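Local coordinates for metazoan TIR-STING fusion (Crassostrea gigas, PDB 6WT6), which is a fusion protein that joins a TIR domain to a STING-type ligand-binding domain and is found here as two copies, at residues A[222-227]-A[300-305]; A[216-221]-A[327-332]; A[179-184]-A[314-319]. One frame throughout, in Å; residues are numbered along the deposited sequence.

Contact 1. Residues A[222-227]-A[300-305]; sequences QSCRCR and REKYVQ
K302 leaves its helix with CG anti to the backbone N (chi1 -175°) and an extended start, then bends at chi3 (74°), which carries NZ across to the loop that follows strand 212-221. In this STING-type domain the loop 222-227 thereby docks on the helix 299-319. NZ of K302 donates to O of S223 at 2.9 Å, approaching from above the carbonyl plane, and the same ammonium forms a salt bridge with E290, so the lysine is held between a backbone carbonyl and a carboxylate. Lower on its chain, CG of K302 packs on SG of C224. One residue along the helix, Y303 sets CG beside its own backbone N and swings its ring over to Q222. That glutamine is fully extended, CG anti to the backbone N, and crosses the tyrosine at about a right angle, its amide tilted 56° from the ring plane. NE2 of Q222 lies over one ring face, offset toward the rim, while O of Q222 meets the ring edge in plane, 3.5 Å from CE1 of Y303. Y303 also packs on F103 of the second subunit. The loop is braced from within by an ST turn: OG of S223 accepts from the backbone N of R225 and hydrogen-bonds with D334. NE of R225 also donates to OG of S223 at 3.1 Å, the hydroxyl lying in the guanidinium plane.

Contact 2. Residues A[216-221]-A[327-332]; sequences LFLFFP and CKIVFY
Five backbone hydrogen bonds join strands 216-221 and 327-332 as a regular parallel pair, each of L218 and F220 using both its N-H and its carbonyl. The shortest runs from N of V330 to O of L218, 2.6 Å and nearly along the C=O axis; at the far end N of Y332 reaches O of F220 at 3.2 Å. Alongside these bonds, CA-H groups of F217, I329, F331 and P221 lean on carbonyl oxygens of the opposite strand. On the face of F217, F219 and P221, CG2 of V330 meets the F217 ring at its edge, 3.7 Å from CD1 of F217. Y332 takes the crowded first torsion (chi1 62°), which folds its ring back along P221, so that CA of P221 stands over a ring face in a CH-pi contact; CE1 of Y332 meanwhile touches the edge of F219. K328, on this same face, bends at chi2 and chi4 until NZ reaches O of I329. On the other face, CD1 of L218 fits against SG of C327 at 3.7 Å, and the rings of F220 and F331 meet obliquely, planes 59° apart. Farther out, helix 341-356 packs on F217 and Y332, helices 176-204 and 299-319 pack on L216, L218, C327 and I329, and strand 272-279 flanks 216-221, leaving 327-332 outermost in the chain's five-stranded mixed sheet.

Contact 3. Residues A[179-184]-A[314-319]; sequences FAWGYY and KRILDT
I316 is the bump of this contact, and W181 and Y184, three residues or about one helical turn apart, form the hollow it enters. Its two branches part company at CB. The longer one, with CG1 beside the backbone N (chi1 -61°), carries CD1 over the indole face, 3.6 Å from the centroid of the five-membered ring of W181. The shorter branch, CG2, is anti to the backbone N and presses onto the centre of the other ring, 3.5 Å from the centroid of Y184 and only 8° off its normal. Both are CH-pi contacts made over a ring face, and CB of A180 closes the hollow against CD1 of I316 at 4.0 Å. The segments thus joined belong to helices 176-204 and 299-319 of the STING-type domain, whose local axes pass 10.2 Å apart at an angle of 39°, the gap being spanned by I316 and the two aromatic side chains. Beside the isoleucine, CD2 of L317 meets the edge of the Y184 ring, leucine and tyrosine running antiparallel to one another. OH of Y184 is hydrogen-bonded to D320, just past the second segment. W181 also packs on M289 of the second subunit, and D318 is hydrogen-bonded to H82 of that subunit.

Overall arrangement
After the TIR domain, helix 176-204 supplies 179-184, which meets 314-319 with 129 residues between them; contact 3 closes this loop. Strand 212-221 then provides 216-221, paired with 327-332 in contact 2, so the loops of contacts 2 and 3 cross. The loop 222-227 comes directly after 216-221 and pairs with 300-305, so contact 1 is nested inside both other loops. Helix 299-319 serves contacts 1 and 3, whose nearest atoms are about 6 Å apart. Contact 2 touches both others: CB of Q222 packs on CZ of F331, and CD2 of L218 on OH of Y183. Together they tie two helices, a sheet edge and a loop within the STING-type domain.

Contact 1. Residues A[222-227]-A[300-305]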
loop_
_atom_site.group_PDB
_atom_site.type_symbol
_atom_site.label_atom_id
_atom_site.label_comp_id
_atom_site.label_asym_id
_atom_site.label_seq_id
_atom_site.Cartn_x
_atom_site.Cartn_y
_atom_site.Cartn_z
ATOM N N GLN A 222 -2.919 15.255 11.882
ATOM C CA GLN A 222 -1.547 15.105 11.404
ATOM C C GLN A 222 -0.798 14.011 12.153
ATOM O O GLN A 222 0.078 13.355 11.580
ATOM C CB GLN A 222 -0.794 16.430 11.525
ATOM C CG GLN A 222 0.640 16.364 11.018
ATOM C CD GLN A 222 1.344 17.701 11.077
ATOM O OE1 GLN A 222 0.766 18.701 11.496
ATOM N NE2 GLN A 222 2.602 17.727 10.656
ATOM N N SER A 223 -1.110 13.803 13.432
ATOM C CA SER A 223 -0.438 12.738 14.166
ATOM C C SER A 223 -0.915 11.358 13.747
ATOM O O SER A 223 -0.300 10.364 14.154
ATOM C CB SER A 223 -0.649 12.905 15.668
ATOM O OG SER A 223 -1.949 12.476 16.034
ATOM N N CYS A 224 -1.994 11.283 12.962
ATOM C CA CYS A 224 -2.664 10.061 12.522
ATOM C C CYS A 224 -3.334 9.311 13.667
ATOM O O CYS A 224 -3.821 8.192 13.458
ATOM C CB CYS A 224 -1.706 9.129 11.772
ATOM S SG CYS A 224 -0.925 9.931 10.352
ATOM N N ARG A 225 -3.371 9.889 14.868
ATOM C CA ARG A 225 -4.100 9.287 15.977
ATOM C C ARG A 225 -5.592 9.487 15.770
ATOM O O ARG A 225 -6.076 10.622 15.730
ATOM C CB ARG A 225 -3.672 9.905 17.304
ATOM C CG ARG A 225 -2.352 9.416 17.832
ATOM C CD ARG A 225 -1.983 10.117 19.132
ATOM N NE ARG A 225 -1.912 11.567 18.972
ATOM C CZ ARG A 225 -1.773 12.422 19.981
ATOM N NH1 ARG A 225 -1.688 11.971 21.226
ATOM N NH2 ARG A 225 -1.723 13.727 19.746
ATOM N N CYS A 226 -6.323 8.389 15.642
ATOM C CA CYS A 226 -7.771 8.435 15.542
ATOM C C CYS A 226 -8.384 8.142 16.904
ATOM O O CYS A 226 -7.942 7.237 17.617
ATOM C CB CYS A 226 -8.285 7.438 14.504
ATOM S SG CYS A 226 -7.621 7.710 12.841
ATOM N N ARG A 227 -9.395 8.923 17.260
ATOM C CA ARG A 227 -10.153 8.731 18.483
ATOM C C ARG A 227 -11.445 7.984 18.172
ATOM O O ARG A 227 -11.834 7.827 17.013
ATOM C CB ARG A 227 -10.427 10.088 19.144
ATOM C CG ARG A 227 -9.160 10.940 19.271
ATOM C CD ARG A 227 -9.379 12.232 20.022
ATOM N NE ARG A 227 -9.478 12.001 21.458
ATOM C CZ ARG A 227 -9.468 12.964 22.372
ATOM N NH1 ARG A 227 -9.359 14.234 22.003
ATOM N NH2 ARG A 227 -9.567 12.656 23.657
ATOM N N ARG A 300 9.181 11.431 10.737
ATOM C CA ARG A 300 9.283 12.109 9.451
ATOM C C ARG A 300 8.639 11.284 8.345
ATOM O O ARG A 300 7.935 11.829 7.485
ATOM C CB ARG A 300 10.745 12.411 9.127
ATOM C CG ARG A 300 10.915 13.301 7.909
ATOM C CD ARG A 300 12.376 13.593 7.629
ATOM N NE ARG A 300 13.125 12.377 7.337
ATOM C CZ ARG A 300 14.451 12.294 7.361
ATOM N NH1 ARG A 300 15.179 13.359 7.673
ATOM N NH2 ARG A 300 15.049 11.143 7.084
ATOM N N GLU A 301 8.845 9.964 8.365
ATOM C CA GLU A 301 8.213 9.107 7.369
ATOM C C GLU A 301 6.713 9.007 7.596
ATOM O O GLU A 301 5.954 8.847 6.634
ATOM C CB GLU A 301 8.836 7.710 7.379
ATOM C CG GLU A 301 10.334 7.693 7.194
ATOM C CD GLU A 301 11.066 7.574 8.512
ATOM O OE1 GLU A 301 10.983 6.496 9.150
ATOM O OE2 GLU A 301 11.705 8.572 8.909
ATOM N N LYS A 302 6.266 9.101 8.852
ATOM C CA LYS A 302 4.830 9.111 9.108
ATOM C C LYS A 302 4.161 10.275 8.384
ATOM O O LYS A 302 3.078 10.119 7.809
ATOM C CB LYS A 302 4.556 9.178 10.611
ATOM C CG LYS A 302 3.077 9.080 10.954
ATOM C CD LYS A 302 2.809 9.112 12.446
ATOM C CE LYS A 302 2.996 10.507 13.020
ATOM N NZ LYS A 302 2.559 10.573 14.445
ATOM N N TYR A 303 4.807 11.442 8.379
ATOM C CA TYR A 303 4.252 12.592 7.674
ATOM C C TYR A 303 4.325 12.405 6.163
ATOM O O TYR A 303 3.366 12.713 5.448
ATOM C CB TYR A 303 4.984 13.866 8.092
ATOM C CG TYR A 303 4.811 14.227 9.550
ATOM C CD1 TYR A 303 3.645 13.905 10.230
ATOM C CD2 TYR A 303 5.813 14.890 10.245
ATOM C CE1 TYR A 303 3.478 14.233 11.557
ATOM C CE2 TYR A 303 5.655 15.222 11.580
ATOM C CZ TYR A 303 4.485 14.890 12.229
ATOM O OH TYR A 303 4.312 15.214 13.552
ATOM N N VAL A 304 5.453 11.899 5.661
ATOM C CA VAL A 304 5.616 11.715 4.219
ATOM C C VAL A 304 4.636 10.670 3.698
ATOM O O VAL A 304 3.938 10.893 2.699
ATOM C CB VAL A 304 7.071 11.341 3.887
ATOM C CG1 VAL A 304 7.175 10.841 2.455
ATOM C CG2 VAL A 304 7.985 12.538 4.108
ATOM N N GLN A 305 4.578 9.512 4.363
ATOM C CA GLN A 305 3.639 8.463 3.972
ATOM C C GLN A 305 2.201 8.969 3.988
ATOM O O GLN A 305 1.421 8.675 3.073
ATOM C CB GLN A 305 3.779 7.254 4.899
ATOM C CG GLN A 305 5.116 6.528 4.815
ATOM C CD GLN A 305 5.146 5.441 3.760
ATOM O OE1 GLN A 305 4.279 5.377 2.887
ATOM N NE2 GLN A 305 6.145 4.569 3.842
#

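Contact 2. Residues A[216-221]-A[327-332]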
loop_
_atom_site.group_PDB
_atom_site.type_symbol
_atom_site.label_atom_id
_atom_site.label_comp_id
_atom_site.label_asym_id
_atom_site.label_seq_id
_atom_site.Cartn_x
_atom_site.Cartn_y
_atom_site.Cartn_z
ATOM N N LEU A 216 -19.604 14.274 3.221
ATOM C CA LEU A 216 -19.089 13.557 4.377
ATOM C C LEU A 216 -17.700 14.098 4.694
ATOM O O LEU A 216 -16.795 14.025 3.856
ATOM C CB LEU A 216 -19.031 12.055 4.095
ATOM C CG LEU A 216 -18.403 11.184 5.184
ATOM C CD1 LEU A 216 -19.222 11.257 6.466
ATOM C CD2 LEU A 216 -18.255 9.746 4.710
ATOM N N PHE A 217 -17.535 14.654 5.890
ATOM C CA PHE A 217 -16.264 15.239 6.293
ATOM C C PHE A 217 -15.387 14.157 6.913
ATOM O O PHE A 217 -15.783 13.512 7.890
ATOM C CB PHE A 217 -16.487 16.404 7.256
ATOM C CG PHE A 217 -17.043 17.628 6.589
ATOM C CD1 PHE A 217 -16.217 18.693 6.266
ATOM C CD2 PHE A 217 -18.384 17.701 6.249
ATOM C CE1 PHE A 217 -16.720 19.814 5.638
ATOM C CE2 PHE A 217 -18.896 18.821 5.618
ATOM C CZ PHE A 217 -18.063 19.880 5.314
ATOM N N LEU A 218 -14.212 13.948 6.330
ATOM C CA LEU A 218 -13.281 12.907 6.745
ATOM C C LEU A 218 -12.102 13.570 7.442
ATOM O O LEU A 218 -11.408 14.401 6.845
ATOM C CB LEU A 218 -12.810 12.088 5.545
ATOM C CG LEU A 218 -13.890 11.384 4.724
ATOM C CD1 LEU A 218 -13.302 10.896 3.416
ATOM C CD2 LEU A 218 -14.500 10.227 5.518
ATOM N N PHE A 219 -11.877 13.204 8.699
ATOM C CA PHE A 219 -10.932 13.913 9.550
ATOM C C PHE A 219 -9.576 13.225 9.524
ATOM O O PHE A 219 -9.482 12.005 9.697
ATOM C CB PHE A 219 -11.474 14.029 10.974
ATOM C CG PHE A 219 -12.639 14.968 11.083
ATOM C CD1 PHE A 219 -12.436 16.321 11.306
ATOM C CD2 PHE A 219 -13.935 14.510 10.914
ATOM C CE1 PHE A 219 -13.507 17.191 11.384
ATOM C CE2 PHE A 219 -15.009 15.378 10.994
ATOM C CZ PHE A 219 -14.795 16.720 11.227
ATOM N N PHE A 220 -8.532 14.025 9.313
ATOM C CA PHE A 220 -7.171 13.547 9.076
ATOM C C PHE A 220 -6.251 14.317 10.017
ATOM O O PHE A 220 -5.610 15.297 9.613
ATOM C CB PHE A 220 -6.789 13.747 7.604
ATOM C CG PHE A 220 -5.577 12.969 7.152
ATOM C CD1 PHE A 220 -4.482 12.779 7.986
ATOM C CD2 PHE A 220 -5.530 12.443 5.870
ATOM C CE1 PHE A 220 -3.374 12.069 7.552
ATOM C CE2 PHE A 220 -4.427 11.737 5.430
ATOM C CZ PHE A 220 -3.347 11.546 6.273
ATOM N N PRO A 221 -6.172 13.908 11.283
ATOM C CA PRO A 221 -5.214 14.538 12.199
ATOM C C PRO A 221 -3.784 14.239 11.775
ATOM O O PRO A 221 -3.460 13.120 11.371
ATOM C CB PRO A 221 -5.543 13.896 13.552
ATOM C CG PRO A 221 -6.156 12.575 13.194
ATOM C CD PRO A 221 -6.936 12.830 11.934
ATOM N N CYS A 327 -17.182 13.970 -0.594
ATOM C CA CYS A 327 -16.578 14.010 0.723
ATOM C C CYS A 327 -15.588 15.163 0.781
ATOM O O CYS A 327 -15.135 15.675 -0.245
ATOM C CB CYS A 327 -15.894 12.679 1.066
ATOM S SG CYS A 327 -14.335 12.397 0.224
ATOM N N LYS A 328 -15.268 15.581 2.004
ATOM C CA LYS A 328 -14.277 16.624 2.235
ATOM C C LYS A 328 -13.287 16.127 3.275
ATOM O O LYS A 328 -13.661 15.885 4.426
ATOM C CB LYS A 328 -14.934 17.929 2.692
ATOM C CG LYS A 328 -13.943 19.062 2.913
ATOM C CD LYS A 328 -13.115 19.308 1.663
ATOM C CE LYS A 328 -12.206 20.512 1.821
ATOM N NZ LYS A 328 -11.271 20.341 2.961
ATOM N N ILE A 329 -12.033 15.965 2.870
ATOM C CA ILE A 329 -10.984 15.542 3.790
ATOM C C ILE A 329 -10.523 16.758 4.587
ATOM O O ILE A 329 -10.154 17.788 4.010
ATOM C CB ILE A 329 -9.815 14.890 3.041
ATOM C CG1 ILE A 329 -10.322 13.761 2.138
ATOM C CG2 ILE A 329 -8.799 14.348 4.031
ATOM C CD1 ILE A 329 -9.216 12.994 1.437
ATOM N N VAL A 330 -10.557 16.645 5.913
ATOM C CA VAL A 330 -10.201 17.736 6.817
ATOM C C VAL A 330 -8.869 17.374 7.465
ATOM O O VAL A 330 -8.826 16.637 8.458
ATOM C CB VAL A 330 -11.283 17.981 7.876
ATOM C CG1 VAL A 330 -10.886 19.142 8.801
ATOM C CG2 VAL A 330 -12.640 18.235 7.220
ATOM N N PHE A 331 -7.773 17.889 6.915
ATOM C CA PHE A 331 -6.466 17.732 7.535
ATOM C C PHE A 331 -6.239 18.867 8.530
ATOM O O PHE A 331 -6.514 20.033 8.225
ATOM C CB PHE A 331 -5.363 17.715 6.478
ATOM C CG PHE A 331 -3.986 17.486 7.040
ATOM C CD1 PHE A 331 -3.479 16.204 7.165
ATOM C CD2 PHE A 331 -3.199 18.556 7.443
ATOM C CE1 PHE A 331 -2.211 15.992 7.680
ATOM C CE2 PHE A 331 -1.933 18.351 7.959
ATOM C CZ PHE A 331 -1.439 17.070 8.078
ATOM N N TYR A 332 -5.729 18.525 9.713
ATOM C CA TYR A 332 -5.540 19.525 10.753
ATOM C C TYR A 332 -4.453 19.065 11.708
ATOM O O TYR A 332 -4.231 17.863 11.885
ATOM C CB TYR A 332 -6.842 19.783 11.519
ATOM C CG TYR A 332 -7.371 18.568 12.254
ATOM C CD1 TYR A 332 -8.156 17.618 11.601
ATOM C CD2 TYR A 332 -7.093 18.373 13.603
ATOM C CE1 TYR A 332 -8.642 16.506 12.269
ATOM C CE2 TYR A 332 -7.568 17.263 14.278
ATOM C CZ TYR A 332 -8.345 16.335 13.611
ATOM O OH TYR A 332 -8.821 15.233 14.286
#

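Contact 3. Residues A[179-184]-A[314-319]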
loop_
_atom_site.group_PDB
_atom_site.type_symbol
_atom_site.label_atom_id
_atom_site.label_comp_id
_atom_site.label_asym_id
_atom_site.label_seq_id
_atom_site.Cartn_x
_atom_site.Cartn_y
_atom_site.Cartn_z
ATOM N N PHE A 179 -3.209 1.659 1.022
ATOM C CA PHE A 179 -4.180 2.335 1.877
ATOM C C PHE A 179 -5.292 2.967 1.048
ATOM O O PHE A 179 -6.480 2.752 1.318
ATOM C CB PHE A 179 -3.487 3.403 2.734
ATOM C CG PHE A 179 -2.723 2.853 3.916
ATOM C CD1 PHE A 179 -2.759 1.505 4.228
ATOM C CD2 PHE A 179 -1.981 3.700 4.725
ATOM C CE1 PHE A 179 -2.054 1.011 5.315
ATOM C CE2 PHE A 179 -1.279 3.208 5.818
ATOM C CZ PHE A 179 -1.316 1.864 6.110
ATOM N N ALA A 180 -4.921 3.746 0.025
ATOM C CA ALA A 180 -5.903 4.535 -0.717
ATOM C C ALA A 180 -6.858 3.647 -1.511
ATOM O O ALA A 180 -8.081 3.808 -1.426
ATOM C CB ALA A 180 -5.192 5.522 -1.645
ATOM N N TRP A 181 -6.324 2.712 -2.299
ATOM C CA TRP A 181 -7.198 1.838 -3.083
ATOM C C TRP A 181 -8.044 0.945 -2.182
ATOM O O TRP A 181 -9.218 0.694 -2.475
ATOM C CB TRP A 181 -6.375 0.994 -4.057
ATOM C CG TRP A 181 -5.878 1.766 -5.245
ATOM C CD1 TRP A 181 -4.597 2.174 -5.480
ATOM C CD2 TRP A 181 -6.657 2.230 -6.355
ATOM N NE1 TRP A 181 -4.529 2.858 -6.670
ATOM C CE2 TRP A 181 -5.779 2.908 -7.227
ATOM C CE3 TRP A 181 -8.010 2.136 -6.698
ATOM C CZ2 TRP A 181 -6.209 3.489 -8.419
ATOM C CZ3 TRP A 181 -8.435 2.714 -7.884
ATOM C CH2 TRP A 181 -7.537 3.379 -8.730
ATOM N N GLY A 182 -7.472 0.472 -1.070
ATOM C CA GLY A 182 -8.248 -0.332 -0.137
ATOM C C GLY A 182 -9.348 0.457 0.552
ATOM O O GLY A 182 -10.435 -0.067 0.806
ATOM N N TYR A 183 -9.079 1.725 0.868
ATOM C CA TYR A 183 -10.095 2.574 1.484
ATOM C C TYR A 183 -11.159 2.969 0.470
ATOM O O TYR A 183 -12.345 3.060 0.812
ATOM C CB TYR A 183 -9.420 3.804 2.101
ATOM C CG TYR A 183 -10.307 4.739 2.902
ATOM C CD1 TYR A 183 -11.175 4.260 3.877
ATOM C CD2 TYR A 183 -10.229 6.115 2.718
ATOM C CE1 TYR A 183 -11.965 5.127 4.623
ATOM C CE2 TYR A 183 -11.007 6.986 3.456
ATOM C CZ TYR A 183 -11.870 6.493 4.403
ATOM O OH TYR A 183 -12.638 7.380 5.122
ATOM N N TYR A 184 -10.755 3.183 -0.781
ATOM C CA TYR A 184 -11.672 3.467 -1.878
ATOM C C TYR A 184 -12.624 2.299 -2.122
ATOM O O TYR A 184 -13.812 2.392 -1.799
ATOM C CB TYR A 184 -10.876 3.794 -3.143
ATOM C CG TYR A 184 -11.706 4.082 -4.371
ATOM C CD1 TYR A 184 -12.491 5.224 -4.454
ATOM C CD2 TYR A 184 -11.682 3.224 -5.461
ATOM C CE1 TYR A 184 -13.241 5.496 -5.582
ATOM C CE2 TYR A 184 -12.429 3.488 -6.598
ATOM C CZ TYR A 184 -13.205 4.621 -6.652
ATOM O OH TYR A 184 -13.946 4.885 -7.777
ATOM N N LYS A 314 -6.912 11.493 -3.067
ATOM C CA LYS A 314 -7.576 12.592 -3.762
ATOM C C LYS A 314 -7.523 12.424 -5.276
ATOM O O LYS A 314 -8.439 12.868 -5.975
ATOM C CB LYS A 314 -6.960 13.924 -3.339
ATOM C CG LYS A 314 -7.246 14.273 -1.890
ATOM C CD LYS A 314 -6.385 15.426 -1.402
ATOM C CE LYS A 314 -7.015 16.769 -1.725
ATOM N NZ LYS A 314 -6.425 17.387 -2.935
ATOM N N ARG A 315 -6.471 11.790 -5.803
ATOM C CA ARG A 315 -6.430 11.510 -7.234
ATOM C C ARG A 315 -7.517 10.517 -7.625
ATOM O O ARG A 315 -8.168 10.672 -8.665
ATOM C CB ARG A 315 -5.057 10.968 -7.635
ATOM C CG ARG A 315 -3.888 11.879 -7.320
ATOM C CD ARG A 315 -2.967 12.002 -8.516
ATOM N NE ARG A 315 -1.658 12.539 -8.161
ATOM C CZ ARG A 315 -0.563 11.798 -8.038
ATOM N NH1 ARG A 315 -0.623 10.489 -8.246
ATOM N NH2 ARG A 315 0.592 12.362 -7.715
ATOM N N ILE A 316 -7.726 9.489 -6.801
ATOM C CA ILE A 316 -8.727 8.474 -7.109
ATOM C C ILE A 316 -10.129 9.059 -7.016
ATOM O O ILE A 316 -10.965 8.848 -7.903
ATOM C CB ILE A 316 -8.556 7.266 -6.171
ATOM C CG1 ILE A 316 -7.172 6.642 -6.353
ATOM C CG2 ILE A 316 -9.652 6.243 -6.412
ATOM C CD1 ILE A 316 -6.834 5.631 -5.292
ATOM N N LEU A 317 -10.409 9.804 -5.943
ATOM C CA LEU A 317 -11.747 10.352 -5.748
ATOM C C LEU A 317 -12.104 11.354 -6.840
ATOM O O LEU A 317 -13.218 11.321 -7.379
ATOM C CB LEU A 317 -11.860 10.999 -4.364
ATOM C CG LEU A 317 -11.782 10.065 -3.148
ATOM C CD1 LEU A 317 -11.720 10.858 -1.849
ATOM C CD2 LEU A 317 -12.951 9.090 -3.115
ATOM N N ASP A 318 -11.175 12.250 -7.188
ATOM C CA ASP A 318 -11.464 13.238 -8.224
ATOM C C ASP A 318 -11.501 12.629 -9.618
ATOM O O ASP A 318 -12.074 13.231 -10.529
ATOM C CB ASP A 318 -10.447 14.377 -8.176
ATOM C CG ASP A 318 -10.660 15.289 -6.992
ATOM O OD1 ASP A 318 -11.780 15.288 -6.440
ATOM O OD2 ASP A 318 -9.713 16.008 -6.609
ATOM N N THR A 319 -10.901 11.453 -9.803
ATOM C CA THR A 319 -11.024 10.742 -11.070
ATOM C C THR A 319 -12.419 10.150 -11.244
ATOM O O THR A 319 -12.924 10.070 -12.370
ATOM C CB THR A 319 -9.949 9.651 -11.146
ATOM O OG1 THR A 319 -8.699 10.238 -11.526
ATOM C CG2 THR A 319 -10.324 8.552 -12.141
#